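Local coordinates for hypothetical protein DUF871 (Enterococcus faecalis, PDB 2P0O) that is of unknown function but probably acts as a 6-phospho-N-acetylmuramidase, hydrolysing the glycosidic bond of N-acetylmuramic acid 6-phosphate disaccharides, at residues Thr53-Ile58 against Met64-Asp69. Residues are numbered along the deposited sequence; the frame is centred on the assembly and turned at random.
Sequences TDLGAI and MKIMVD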
# COMPACT_ATOMS: atom_id res chain seq x y z
N THR A 53 -21.44 -0.11 -15.35
CA THR A 53 -22.44 0.85 -14.95
C THR A 53 -22.70 0.74 -13.45
O THR A 53 -22.88 1.76 -12.79
CB THR A 53 -23.77 0.75 -15.79
OG1 THR A 53 -23.43 0.77 -17.21
CG2 THR A 53 -24.73 1.94 -15.46
N ASP A 54 -22.72 -0.48 -12.90
CA ASP A 54 -22.88 -0.70 -11.39
C ASP A 54 -21.67 -0.15 -10.62
O ASP A 54 -21.83 0.47 -9.55
CB ASP A 54 -23.02 -2.19 -11.04
CG ASP A 54 -24.24 -2.84 -11.66
OD1 ASP A 54 -25.35 -2.21 -11.71
OD2 ASP A 54 -24.08 -4.02 -12.11
N LEU A 55 -20.47 -0.39 -11.13
CA LEU A 55 -19.24 0.03 -10.42
C LEU A 55 -19.07 1.56 -10.40
O LEU A 55 -18.79 2.16 -9.35
CB LEU A 55 -17.97 -0.66 -10.97
CG LEU A 55 -16.63 -0.17 -10.38
CD1 LEU A 55 -16.55 -0.45 -8.91
CD2 LEU A 55 -15.38 -0.71 -11.09
N GLY A 56 -19.24 2.19 -11.58
CA GLY A 56 -19.25 3.66 -11.69
C GLY A 56 -20.22 4.31 -10.73
O GLY A 56 -19.93 5.40 -10.19
N ALA A 57 -21.36 3.64 -10.49
CA ALA A 57 -22.36 4.16 -9.57
C ALA A 57 -21.81 4.16 -8.15
O ALA A 57 -21.89 5.17 -7.44
CB ALA A 57 -23.67 3.37 -9.66
N ILE A 58 -21.21 3.04 -7.77
CA ILE A 58 -20.54 2.96 -6.47
C ILE A 58 -19.47 4.06 -6.35
O ILE A 58 -19.45 4.81 -5.38
CB ILE A 58 -19.96 1.55 -6.23
CG1 ILE A 58 -21.06 0.50 -6.44
CG2 ILE A 58 -19.40 1.42 -4.82
CD1 ILE A 58 -20.50 -0.88 -6.70
N MSE A 64 -14.75 8.35 -5.79
CA MSE A 64 -13.56 7.58 -6.07
C MSE A 64 -13.35 7.56 -7.56
O MSE A 64 -14.29 7.61 -8.35
CB MSE A 64 -13.71 6.16 -5.54
CG MSE A 64 -13.88 6.09 -4.04
SE MSE A 64 -14.17 4.24 -3.49
CE MSE A 64 -12.34 3.54 -3.42
N LYS A 65 -12.09 7.48 -7.94
CA LYS A 65 -11.72 7.44 -9.34
C LYS A 65 -11.74 6.00 -9.83
O LYS A 65 -11.69 5.06 -9.02
CB LYS A 65 -10.36 8.09 -9.49
CG LYS A 65 -10.41 9.57 -9.10
CD LYS A 65 -9.11 10.29 -9.35
CE LYS A 65 -8.98 10.69 -10.80
NZ LYS A 65 -7.59 11.16 -11.09
N ILE A 66 -11.85 5.84 -11.15
CA ILE A 66 -11.76 4.53 -11.78
C ILE A 66 -10.88 4.60 -13.02
O ILE A 66 -11.20 5.28 -14.00
CB ILE A 66 -13.13 3.96 -12.23
CG1 ILE A 66 -14.12 3.85 -11.07
CG2 ILE A 66 -12.93 2.60 -12.85
CD1 ILE A 66 -15.53 3.36 -11.50
N MSE A 67 -9.76 3.89 -12.97
CA MSE A 67 -8.92 3.73 -14.12
C MSE A 67 -9.31 2.38 -14.70
O MSE A 67 -9.29 1.36 -13.98
CB MSE A 67 -7.45 3.81 -13.67
CG MSE A 67 -6.38 3.30 -14.68
SE MSE A 67 -6.46 4.33 -16.35
CE MSE A 67 -5.97 6.13 -15.75
N VAL A 68 -9.68 2.35 -15.97
CA VAL A 68 -10.02 1.09 -16.63
C VAL A 68 -8.93 0.67 -17.63
O VAL A 68 -8.65 1.36 -18.62
CB VAL A 68 -11.39 1.13 -17.37
CG1 VAL A 68 -11.66 -0.17 -18.10
CG2 VAL A 68 -12.56 1.47 -16.41
N ASP A 69 -8.33 -0.49 -17.37
CA ASP A 69 -7.37 -1.05 -18.29
C ASP A 69 -8.14 -2.00 -19.21
O ASP A 69 -8.74 -2.98 -18.77
CB ASP A 69 -6.25 -1.75 -17.52
CG ASP A 69 -5.21 -2.39 -18.43
OD1 ASP A 69 -5.51 -3.42 -19.08
OD2 ASP A 69 -4.08 -1.89 -18.49
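Ile-66 reaches out from strand 65-70 of the parallel eight-stranded TIM barrel and sets its CD1 methyl against Leu-55 and Gly-56 of helix 48-62, the crossover helix of the beta-alpha-beta unit that joins strand 33-38 to this strand. Along the strand segment, Met-64 comes first; its CB points toward the helix, but its side chain packs on Ile-34 of the neighbouring strand and on Ile-23 and Lys-27 of helix 17-28. Lys-65 faces the other way, into the barrel, where its NZ forms a salt bridge with Asp-115. Both close contacts across the segments are made by Ile-66. Its CG1 lies anti to the carbonyl carbon (chi1 -57°) and the chain runs on fully extended (chi2 177°), which sends CD1 straight out to the helix. There the methyl lies 3.9 Å from CG of Leu-55, and CD2 of the same leucine is 4.1 Å from it. The two side chains meet at a slant, and all three touching residues are buried. Beyond, Met-67 turns inward onto Trp-144, Val-68 packs on Val-93 and Thr-36, and Asp-69 makes a salt bridge with Arg-97. No hydrogen bond joins these two segments, which touch here through carbon atoms. At Gly-56, with no side chain in between, the methyl comes right up to the helix backbone: Ile-66 CD1 sits 3.7 Å from Gly-56 CA.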